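Local coordinates for erythromycin dehydratase (Saccharopolyspora erythraea, PDB 3EL6), which probably catalyses the dehydration of a beta-hydroxyacyl intermediate during polyketide chain assembly in the biosynthesis of erythromycin, at residues R74-G79 and Q104-L109; P96-L101 and G153-G158; Q168-D173 and A202-D207; D181-L186 and S196-R201. All blocks are in the same frame, centred on the assembly; numbering follows the deposited sequence.

Interaction 1. Residues R74-G79 and Q104-L109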
# COMPACT_ATOMS: atom_id res chain seq x y z
N ARG A 74 0.87 31.25 11.36
CA ARG A 74 0.96 30.19 10.39
C ARG A 74 -0.38 29.48 10.28
O ARG A 74 -1.05 29.24 11.30
CB ARG A 74 2.02 29.16 10.79
CG ARG A 74 3.43 29.77 10.97
CD ARG A 74 4.16 29.05 12.10
NE ARG A 74 4.76 27.81 11.61
CZ ARG A 74 4.98 26.72 12.34
NH1 ARG A 74 4.63 26.67 13.63
NH2 ARG A 74 5.54 25.65 11.76
N THR A 75 -0.76 29.13 9.06
CA THR A 75 -1.94 28.31 8.89
C THR A 75 -1.55 26.87 9.18
O THR A 75 -0.86 26.22 8.38
CB THR A 75 -2.49 28.40 7.47
OG1 THR A 75 -2.89 29.76 7.21
CG2 THR A 75 -3.71 27.52 7.32
N LEU A 76 -2.02 26.37 10.32
CA LEU A 76 -1.65 25.04 10.79
C LEU A 76 -2.85 24.14 10.68
O LEU A 76 -3.95 24.48 11.15
CB LEU A 76 -1.19 25.08 12.24
CG LEU A 76 0.05 25.91 12.50
CD1 LEU A 76 0.51 25.56 13.88
CD2 LEU A 76 1.13 25.58 11.46
N VAL A 77 -2.67 22.98 10.05
CA VAL A 77 -3.73 21.98 10.06
C VAL A 77 -3.90 21.50 11.54
O VAL A 77 -2.92 21.11 12.23
CB VAL A 77 -3.34 20.78 9.15
CG1 VAL A 77 -4.40 19.67 9.24
CG2 VAL A 77 -3.24 21.27 7.69
N PRO A 78 -5.13 21.52 12.03
CA PRO A 78 -5.36 21.05 13.40
C PRO A 78 -5.03 19.53 13.52
O PRO A 78 -5.33 18.73 12.62
CB PRO A 78 -6.85 21.25 13.61
CG PRO A 78 -7.36 22.05 12.44
CD PRO A 78 -6.38 21.82 11.31
N GLY A 79 -4.39 19.17 14.62
CA GLY A 79 -4.13 17.75 14.91
C GLY A 79 -5.35 16.88 14.82
O GLY A 79 -5.23 15.66 14.51
N GLN A 104 3.54 14.76 15.56
CA GLN A 104 4.79 15.47 15.47
C GLN A 104 4.46 16.87 14.96
O GLN A 104 3.36 17.40 15.15
CB GLN A 104 5.76 14.68 14.55
CG GLN A 104 6.43 13.47 15.30
CD GLN A 104 5.71 12.07 15.18
OE1 GLN A 104 5.28 11.49 16.19
NE2 GLN A 104 5.65 11.50 13.96
N ARG A 105 5.42 17.49 14.32
CA ARG A 105 5.20 18.72 13.61
C ARG A 105 3.81 18.86 13.00
O ARG A 105 3.35 17.99 12.24
CB ARG A 105 6.21 18.77 12.49
CG ARG A 105 6.63 17.36 12.09
CD ARG A 105 8.04 17.40 11.61
NE ARG A 105 8.08 18.21 10.40
CZ ARG A 105 7.57 17.78 9.26
NH1 ARG A 105 7.62 18.54 8.17
NH2 ARG A 105 7.00 16.56 9.24
N PRO A 106 3.13 19.95 13.35
CA PRO A 106 1.88 20.27 12.68
C PRO A 106 2.15 20.48 11.21
O PRO A 106 3.27 20.76 10.81
CB PRO A 106 1.43 21.58 13.36
CG PRO A 106 2.65 22.07 14.04
CD PRO A 106 3.39 20.83 14.47
N LEU A 107 1.14 20.23 10.40
CA LEU A 107 1.27 20.38 8.98
C LEU A 107 1.04 21.88 8.75
O LEU A 107 0.04 22.44 9.22
CB LEU A 107 0.15 19.57 8.34
CG LEU A 107 0.32 18.80 7.04
CD1 LEU A 107 -0.95 18.04 6.65
CD2 LEU A 107 0.80 19.71 5.92
N VAL A 108 1.95 22.52 8.06
CA VAL A 108 1.79 23.92 7.71
C VAL A 108 1.22 24.03 6.32
O VAL A 108 1.83 23.56 5.35
CB VAL A 108 3.12 24.69 7.76
CG1 VAL A 108 2.88 26.12 7.39
CG2 VAL A 108 3.70 24.63 9.15
N LEU A 109 0.04 24.64 6.21
CA LEU A 109 -0.64 24.69 4.91
C LEU A 109 -0.15 25.85 4.08
O LEU A 109 -0.28 27.03 4.46
CB LEU A 109 -2.16 24.70 5.02
CG LEU A 109 -2.89 23.39 4.80
CD1 LEU A 109 -4.38 23.67 4.51
CD2 LEU A 109 -2.27 22.56 3.67
O HOH W 1 -1.10 19.20 11.52
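Val77 and Leu107 meet where the loop after strand 97-103 packs against the end of the HxxxGxxxxP signature of polyketide synthase dehydratases, which runs here from His69 to Pro78. Their CB atoms lie 3.8 Å apart. With CG1 of Val77 opposite its own backbone N (chi1 175°), the CG2 branch is left to reach Leu109, crossing that side chain at a slant and touching its CG at 3.6 Å. Leu76 divides its fork between two partners: CD1 runs alongside the Pro106 ring, pointing the same way, while CD2 comes to 3.6 Å from Val108 CG2. Arg74, bent at chi2 and chi3, crosses Val108 at about a right angle and brings NH2 to 3.4 Å from the same CG2; Leu76 CD2 sits over the centre of one face of its guanidinium. Between these groups, Leu109 N donates to Thr75 O (2.8 Å) and Val77 N to Leu107 O (2.9 Å), which makes Leu76 and Val108 a single bridge. Leu107 and Leu109 also rest on Ala114 of strand 114-123. One water continues the pairing: it donates to Val77 O at 2.7 Å and accepts from Leu107 N at 2.7 Å.

Interaction 2. Residues P96-L101 and G153-G158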
# COMPACT_ATOMS: atom_id res chain seq x y z
N PRO A 96 -11.05 -0.16 15.25
CA PRO A 96 -11.65 1.17 15.19
C PRO A 96 -11.21 2.10 16.32
O PRO A 96 -11.56 3.32 16.30
CB PRO A 96 -13.15 0.86 15.24
CG PRO A 96 -13.22 -0.33 16.18
CD PRO A 96 -12.01 -1.19 15.69
N VAL A 97 -10.42 1.58 17.25
CA VAL A 97 -9.91 2.38 18.37
C VAL A 97 -8.53 2.89 18.09
O VAL A 97 -7.63 2.15 17.66
CB VAL A 97 -9.90 1.56 19.71
CG1 VAL A 97 -9.19 2.30 20.83
CG2 VAL A 97 -11.38 1.30 20.10
N LEU A 98 -8.35 4.17 18.36
CA LEU A 98 -7.03 4.77 18.26
C LEU A 98 -6.40 4.62 19.63
O LEU A 98 -6.65 5.41 20.54
CB LEU A 98 -7.23 6.22 17.82
CG LEU A 98 -6.44 6.91 16.74
CD1 LEU A 98 -6.50 8.47 16.82
CD2 LEU A 98 -5.03 6.32 16.31
N GLU A 99 -5.63 3.54 19.83
CA GLU A 99 -5.02 3.32 21.11
C GLU A 99 -4.05 4.43 21.47
O GLU A 99 -3.99 4.87 22.61
CB GLU A 99 -4.29 1.97 21.12
CG GLU A 99 -3.57 1.77 22.40
CD GLU A 99 -3.17 0.34 22.56
OE1 GLU A 99 -4.07 -0.48 22.85
OE2 GLU A 99 -1.96 0.07 22.38
N GLU A 100 -3.28 4.91 20.51
CA GLU A 100 -2.52 6.15 20.71
C GLU A 100 -2.29 6.81 19.37
O GLU A 100 -2.20 6.12 18.33
CB GLU A 100 -1.16 5.76 21.31
CG GLU A 100 -0.07 6.80 21.26
CD GLU A 100 1.30 6.24 21.70
OE1 GLU A 100 1.80 5.31 21.02
OE2 GLU A 100 1.87 6.74 22.72
N LEU A 101 -2.24 8.14 19.38
CA LEU A 101 -1.70 8.89 18.21
C LEU A 101 -0.86 10.01 18.73
O LEU A 101 -1.34 10.84 19.56
CB LEU A 101 -2.85 9.40 17.31
CG LEU A 101 -2.29 9.94 15.98
CD1 LEU A 101 -1.88 8.77 15.07
CD2 LEU A 101 -3.36 10.81 15.34
N GLY A 153 0.90 6.09 15.42
CA GLY A 153 0.12 5.58 16.55
C GLY A 153 -0.20 4.11 16.37
O GLY A 153 0.47 3.40 15.58
N THR A 154 -1.25 3.67 17.05
CA THR A 154 -1.62 2.27 17.14
C THR A 154 -3.13 2.16 17.09
O THR A 154 -3.83 2.94 17.77
CB THR A 154 -1.08 1.70 18.50
OG1 THR A 154 0.36 1.81 18.52
CG2 THR A 154 -1.51 0.22 18.71
N LEU A 155 -3.64 1.24 16.27
CA LEU A 155 -5.06 0.98 16.13
C LEU A 155 -5.34 -0.29 16.90
O LEU A 155 -4.52 -1.26 16.87
CB LEU A 155 -5.43 0.69 14.64
CG LEU A 155 -5.16 1.95 13.74
CD1 LEU A 155 -5.44 1.47 12.31
CD2 LEU A 155 -6.16 3.07 14.19
N ALA A 156 -6.49 -0.34 17.55
CA ALA A 156 -6.82 -1.55 18.34
C ALA A 156 -8.30 -1.84 18.25
O ALA A 156 -9.08 -1.14 17.61
CB ALA A 156 -6.48 -1.32 19.79
N GLN A 157 -8.71 -2.84 19.02
CA GLN A 157 -10.07 -3.37 18.94
C GLN A 157 -11.13 -2.48 19.67
O GLN A 157 -10.82 -1.83 20.65
CB GLN A 157 -10.11 -4.77 19.59
CG GLN A 157 -9.11 -5.77 18.89
CD GLN A 157 -7.69 -5.79 19.38
OE1 GLN A 157 -7.24 -4.96 20.18
NE2 GLN A 157 -6.93 -6.81 18.90
N GLY A 158 -12.34 -2.53 19.14
CA GLY A 158 -13.48 -1.75 19.62
C GLY A 158 -13.85 -2.19 21.03
O GLY A 158 -13.61 -3.37 21.45
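Val97 and Ala156 exchange two backbone hydrogen bonds, Ala156 N to Val97 O at 2.7 Å and Val97 N to Ala156 O at 3.1 Å, as an antiparallel hydrogen-bonded pair. Further along, Thr154 N donates to Glu100 O at 2.9 Å. Between these points Thr154 O receives two weak bonds: Glu99 N is near, at 2.8 Å, but poorly aligned (124° at the hydrogen), whereas Glu100 N is better aligned but long, 3.4 Å from that oxygen. Two residues thus face one, which is a classic beta bulge, and the register shifts by one. The bulge turns Glu99 toward the partner strand. Its chain, extended and opposite the backbone N at CG (chi1 176°), lies side by side with Thr154, and OE2 comes to 3.7 Å from Thr154 CG2; the carboxylate also has a long, weak ion pair with Arg128. Near the end of the pairing, Val97 CG2 packs against Gln157 O at 3.2 Å, and the Pro96 ring lies against Gly158. On the face bearing Leu98 and Leu155, the two side chains touch through their CD2 atoms, 4.0 Å apart. Leu98 also packs on Val83 and Leu87 of helix 79-93, and Leu101 joins it on Val83. Beyond, the backbone of strand 97-103 bonds to Val257, Thr256 and Trp254 of strand 251-259. An antiparallel sheet curled round a long central helix is the hotdog fold, and strand 97-103 lies where one hotdog of this double hotdog adjoins the next.

Interaction 3. Residues Q168-D173 and A202-D207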
# COMPACT_ATOMS: atom_id res chain seq x y z
N GLN A 168 -28.67 15.43 35.26
CA GLN A 168 -28.99 16.81 34.91
C GLN A 168 -27.81 17.43 34.13
O GLN A 168 -26.66 17.21 34.50
CB GLN A 168 -29.26 17.62 36.21
CG GLN A 168 -29.52 19.10 35.99
CD GLN A 168 -29.81 19.84 37.31
OE1 GLN A 168 -29.50 21.03 37.46
NE2 GLN A 168 -30.37 19.12 38.26
N TRP A 169 -28.09 18.25 33.11
CA TRP A 169 -27.01 18.88 32.29
C TRP A 169 -27.03 20.43 32.32
O TRP A 169 -28.03 20.99 31.97
CB TRP A 169 -27.17 18.45 30.82
CG TRP A 169 -26.19 19.21 29.91
CD1 TRP A 169 -26.45 20.30 29.10
CD2 TRP A 169 -24.79 18.92 29.76
NE1 TRP A 169 -25.25 20.71 28.46
CE2 TRP A 169 -24.24 19.87 28.85
CE3 TRP A 169 -23.96 17.92 30.29
CZ2 TRP A 169 -22.90 19.85 28.47
CZ3 TRP A 169 -22.62 17.89 29.91
CH2 TRP A 169 -22.10 18.86 29.01
N PRO A 170 -25.96 21.09 32.76
CA PRO A 170 -24.80 20.47 33.38
C PRO A 170 -25.17 19.94 34.77
O PRO A 170 -26.30 20.16 35.24
CB PRO A 170 -23.84 21.64 33.54
CG PRO A 170 -24.81 22.84 33.79
CD PRO A 170 -25.95 22.57 32.89
N PRO A 171 -24.23 19.27 35.45
CA PRO A 171 -24.57 18.76 36.79
C PRO A 171 -25.05 19.88 37.74
O PRO A 171 -24.73 21.06 37.52
CB PRO A 171 -23.22 18.22 37.29
CG PRO A 171 -22.53 17.79 36.01
CD PRO A 171 -22.87 18.87 35.02
N GLU A 172 -25.73 19.50 38.82
CA GLU A 172 -26.35 20.45 39.77
C GLU A 172 -25.49 21.62 40.27
O GLU A 172 -25.94 22.78 40.25
CB GLU A 172 -27.01 19.70 40.95
CG GLU A 172 -28.43 19.16 40.58
CD GLU A 172 -29.04 18.16 41.59
OE1 GLU A 172 -29.17 18.49 42.80
OE2 GLU A 172 -29.42 17.04 41.16
N ASP A 173 -24.28 21.34 40.74
CA ASP A 173 -23.45 22.43 41.27
C ASP A 173 -22.54 23.14 40.27
O ASP A 173 -21.56 23.77 40.67
CB ASP A 173 -22.52 21.91 42.37
CG ASP A 173 -23.24 21.11 43.46
OD1 ASP A 173 -22.55 20.79 44.47
OD2 ASP A 173 -24.46 20.81 43.31
N ALA A 202 -21.44 26.78 24.89
CA ALA A 202 -21.74 27.05 26.33
C ALA A 202 -20.78 26.23 27.18
O ALA A 202 -20.30 25.18 26.71
CB ALA A 202 -23.20 26.63 26.62
N ALA A 203 -20.43 26.70 28.38
CA ALA A 203 -19.54 25.90 29.20
C ALA A 203 -19.82 26.18 30.69
O ALA A 203 -20.32 27.27 31.06
CB ALA A 203 -18.08 26.24 28.91
N TRP A 204 -19.46 25.20 31.52
CA TRP A 204 -19.68 25.26 32.98
C TRP A 204 -18.53 24.53 33.64
O TRP A 204 -17.89 23.69 32.98
CB TRP A 204 -20.95 24.54 33.37
CG TRP A 204 -22.24 25.09 32.81
CD1 TRP A 204 -23.07 26.04 33.37
CD2 TRP A 204 -22.87 24.68 31.57
NE1 TRP A 204 -24.16 26.24 32.55
CE2 TRP A 204 -24.07 25.42 31.45
CE3 TRP A 204 -22.52 23.76 30.56
CZ2 TRP A 204 -24.93 25.27 30.36
CZ3 TRP A 204 -23.39 23.62 29.46
CH2 TRP A 204 -24.58 24.36 29.38
N ARG A 205 -18.28 24.79 34.92
CA ARG A 205 -17.16 24.18 35.61
C ARG A 205 -17.63 23.73 36.96
O ARG A 205 -18.51 24.36 37.54
CB ARG A 205 -16.06 25.22 35.77
CG ARG A 205 -14.81 24.70 36.41
CD ARG A 205 -13.59 25.49 35.92
NE ARG A 205 -12.40 25.10 36.66
CZ ARG A 205 -11.23 25.74 36.58
NH1 ARG A 205 -11.12 26.78 35.77
NH2 ARG A 205 -10.19 25.33 37.30
N LYS A 206 -17.08 22.63 37.43
CA LYS A 206 -17.31 22.13 38.78
C LYS A 206 -15.98 21.53 39.25
O LYS A 206 -15.47 20.61 38.61
CB LYS A 206 -18.39 21.07 38.78
CG LYS A 206 -18.75 20.65 40.21
CD LYS A 206 -19.28 19.25 40.25
CE LYS A 206 -20.62 19.15 39.56
NZ LYS A 206 -21.06 17.72 39.60
N ASP A 207 -15.38 22.07 40.31
CA ASP A 207 -14.03 21.63 40.69
C ASP A 207 -13.11 21.92 39.50
O ASP A 207 -13.06 23.05 38.96
CB ASP A 207 -14.03 20.11 40.95
CG ASP A 207 -15.23 19.65 41.81
OD1 ASP A 207 -15.41 20.21 42.93
OD2 ASP A 207 -15.99 18.73 41.37
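Trp204 presents a face of its indole to Pro170. CG of the proline stands 3.4 Å from the centroid of the five-membered ring of Trp204, only 6° off the ring normal, a CH-pi contact almost square over that ring, while CD of Pro170 reaches toward the fused six-membered ring. The peptide bond before Pro170 is cis, and the turn it makes sets the Trp169 and Pro170 rings beside the same indole. Trp169 meets the far part of Trp204 with the planes 80° apart; its NE1 lies 3.6 Å from Trp204 CZ3 but is hydrogen-bonded to Glu213. In the double hotdog fold this is a surface contact: the loop ahead of strand 175-176 lies against strand 200-206, whose Trp204 and Lys206 both point toward it. Lys206 starts extended and then bends at chi3 (-67°), bringing its end to Pro171. There NZ is 3.2 Å and CE 3.6 Å from Pro171 CB, so the last carbon and the ammonium group of the lysine lie against the proline ring. Asp173 OD2, 5.9 Å from Lys206 NZ, is too distant for direct pairing. The side chain of Arg205, between Trp204 and Lys206 in the strand, starts away from the loop; its NE donates to Asp207 O at 3.2 Å, in the carbonyl plane and close to the plane of the guanidinium, and its NH2 forms a salt bridge with Asp208.

Interaction 4. Residues D181-L186 and S196-R201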
# COMPACT_ATOMS: atom_id res chain seq x y z
N ASP A 181 -15.22 36.86 25.90
CA ASP A 181 -14.00 37.22 25.19
C ASP A 181 -13.05 36.02 25.09
O ASP A 181 -11.83 36.18 25.03
CB ASP A 181 -13.30 38.39 25.87
CG ASP A 181 -13.17 38.17 27.36
OD1 ASP A 181 -12.65 37.08 27.74
OD2 ASP A 181 -13.61 39.09 28.13
N HIS A 182 -13.62 34.82 25.12
CA HIS A 182 -12.77 33.62 25.06
C HIS A 182 -11.89 33.64 23.81
O HIS A 182 -10.68 33.50 23.92
CB HIS A 182 -13.64 32.34 25.09
CG HIS A 182 -12.84 31.08 24.94
ND1 HIS A 182 -12.08 30.56 25.96
CD2 HIS A 182 -12.61 30.29 23.86
CE1 HIS A 182 -11.45 29.47 25.54
NE2 HIS A 182 -11.76 29.28 24.27
N TYR A 183 -12.49 33.82 22.63
CA TYR A 183 -11.75 33.72 21.36
C TYR A 183 -10.90 34.96 21.11
O TYR A 183 -9.81 34.89 20.51
CB TYR A 183 -12.69 33.40 20.18
CG TYR A 183 -13.18 31.95 20.24
CD1 TYR A 183 -12.30 30.89 19.98
CD2 TYR A 183 -14.49 31.66 20.64
CE1 TYR A 183 -12.72 29.55 20.10
CE2 TYR A 183 -14.94 30.31 20.75
CZ TYR A 183 -14.03 29.28 20.47
OH TYR A 183 -14.46 28.00 20.58
N ASP A 184 -11.38 36.10 21.62
CA ASP A 184 -10.60 37.35 21.59
C ASP A 184 -9.33 37.18 22.39
O ASP A 184 -8.24 37.47 21.90
CB ASP A 184 -11.41 38.53 22.15
CG ASP A 184 -12.59 38.91 21.27
OD1 ASP A 184 -12.48 38.77 20.04
OD2 ASP A 184 -13.64 39.37 21.82
N GLY A 185 -9.47 36.72 23.62
CA GLY A 185 -8.32 36.40 24.46
C GLY A 185 -7.33 35.50 23.74
O GLY A 185 -6.11 35.76 23.71
N LEU A 186 -7.82 34.40 23.17
CA LEU A 186 -6.92 33.48 22.48
C LEU A 186 -6.20 34.15 21.31
O LEU A 186 -4.98 33.97 21.13
CB LEU A 186 -7.67 32.22 22.03
CG LEU A 186 -7.89 31.22 23.16
CD1 LEU A 186 -8.73 30.08 22.64
CD2 LEU A 186 -6.57 30.70 23.62
N SER A 196 -15.55 29.39 12.01
CA SER A 196 -15.78 27.97 11.79
C SER A 196 -15.34 27.14 13.03
O SER A 196 -15.99 26.15 13.38
CB SER A 196 -15.09 27.51 10.50
OG SER A 196 -13.69 27.76 10.56
N PHE A 197 -14.28 27.58 13.69
CA PHE A 197 -13.71 26.92 14.86
C PHE A 197 -14.21 27.44 16.20
O PHE A 197 -13.82 26.90 17.24
CB PHE A 197 -12.18 27.06 14.85
CG PHE A 197 -11.51 26.06 13.94
CD1 PHE A 197 -11.03 24.85 14.45
CD2 PHE A 197 -11.40 26.30 12.58
CE1 PHE A 197 -10.42 23.89 13.59
CE2 PHE A 197 -10.80 25.35 11.72
CZ PHE A 197 -10.31 24.15 12.23
N GLN A 198 -15.06 28.48 16.17
CA GLN A 198 -15.57 29.06 17.41
C GLN A 198 -16.77 28.24 17.85
O GLN A 198 -17.90 28.73 17.98
CB GLN A 198 -15.90 30.54 17.15
CG GLN A 198 -14.66 31.29 16.82
CD GLN A 198 -14.91 32.75 16.54
OE1 GLN A 198 -16.02 33.23 16.78
NE2 GLN A 198 -13.91 33.45 16.00
N ALA A 199 -16.53 26.97 18.18
CA ALA A 199 -17.61 26.01 18.31
C ALA A 199 -17.96 25.70 19.78
O ALA A 199 -18.83 24.89 20.02
CB ALA A 199 -17.26 24.68 17.58
N LEU A 200 -17.27 26.32 20.73
CA LEU A 200 -17.69 26.23 22.15
C LEU A 200 -18.94 27.11 22.32
O LEU A 200 -18.84 28.32 22.16
CB LEU A 200 -16.56 26.72 23.05
CG LEU A 200 -15.32 25.83 23.08
CD1 LEU A 200 -14.21 26.56 23.91
CD2 LEU A 200 -15.60 24.49 23.75
N ARG A 201 -20.11 26.51 22.48
CA ARG A 201 -21.39 27.27 22.47
C ARG A 201 -21.80 27.64 23.94
O ARG A 201 -22.48 28.67 24.19
CB ARG A 201 -22.49 26.47 21.82
CG ARG A 201 -22.23 26.05 20.35
CD ARG A 201 -22.07 27.26 19.37
NE ARG A 201 -21.46 26.74 18.13
CZ ARG A 201 -20.91 27.47 17.16
NH1 ARG A 201 -21.05 28.79 17.18
NH2 ARG A 201 -20.28 26.86 16.16
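The first turn of helix 182-188, carrying His182 and Tyr183, faces an inverse gamma turn centred on Gln198, directly after the GYxYGPxF signature of polyketide synthase dehydratases, which ends at Phe197. The helix starts after Asp181 at the N-cap position, and the chain beyond the turn enters strand 200-206. The backbones stay well apart, 7.2 Å between Tyr183 CA and Gln198 CA, and the tyrosine side chain spans the interval. Its ring is covered on both faces: Gln198 CG sits over the centre of one, 3.7 Å above the plane, and CD2 of His182 over the centre of the other, at 3.6 Å. The Gln198 chain slides past the ring in the opposite direction, its amide only 15° from the ring plane and its NE2 bonded to Tyr193 O. At the end of the ring, Leu200 N donates to Tyr183 OH, approaching at the edge near the ring plane, long at 3.3 Å but straight (163°). That hydroxyl is also hydrogen-bonded to OE1 of Gln235, whose NE2 bonds to Phe197 O, so one amide ties the tyrosine to the turn. Leu200 CG packs 3.4 Å from Tyr183 OH, and Leu200 CD1 reaches His182 NE2 at 3.7 Å.

Overall arrangement
Along the chain, interactions 1 and 2 come first and interleave: segments 96-101 and 104-109 are near neighbours on and just beyond strand 97-103, yet the contact centres are about 22 Å apart. Interactions 3 and 4 follow, sharing strand 200-206, with segments 181-186 and 196-201 both falling between the two segments of interaction 3; the centres of interactions 3 and 4 are about 19 Å apart. Interactions 2 and 4 lie on opposite sides of the chain's centre, about 30 Å between centres. Interactions 1 and 4 touch directly, Pro78 CG resting 3.6 Å from Phe197 CZ. There the ends of two family signatures, one from each hotdog, come together, consistent with the shared active-site region of a double hotdog dehydratase.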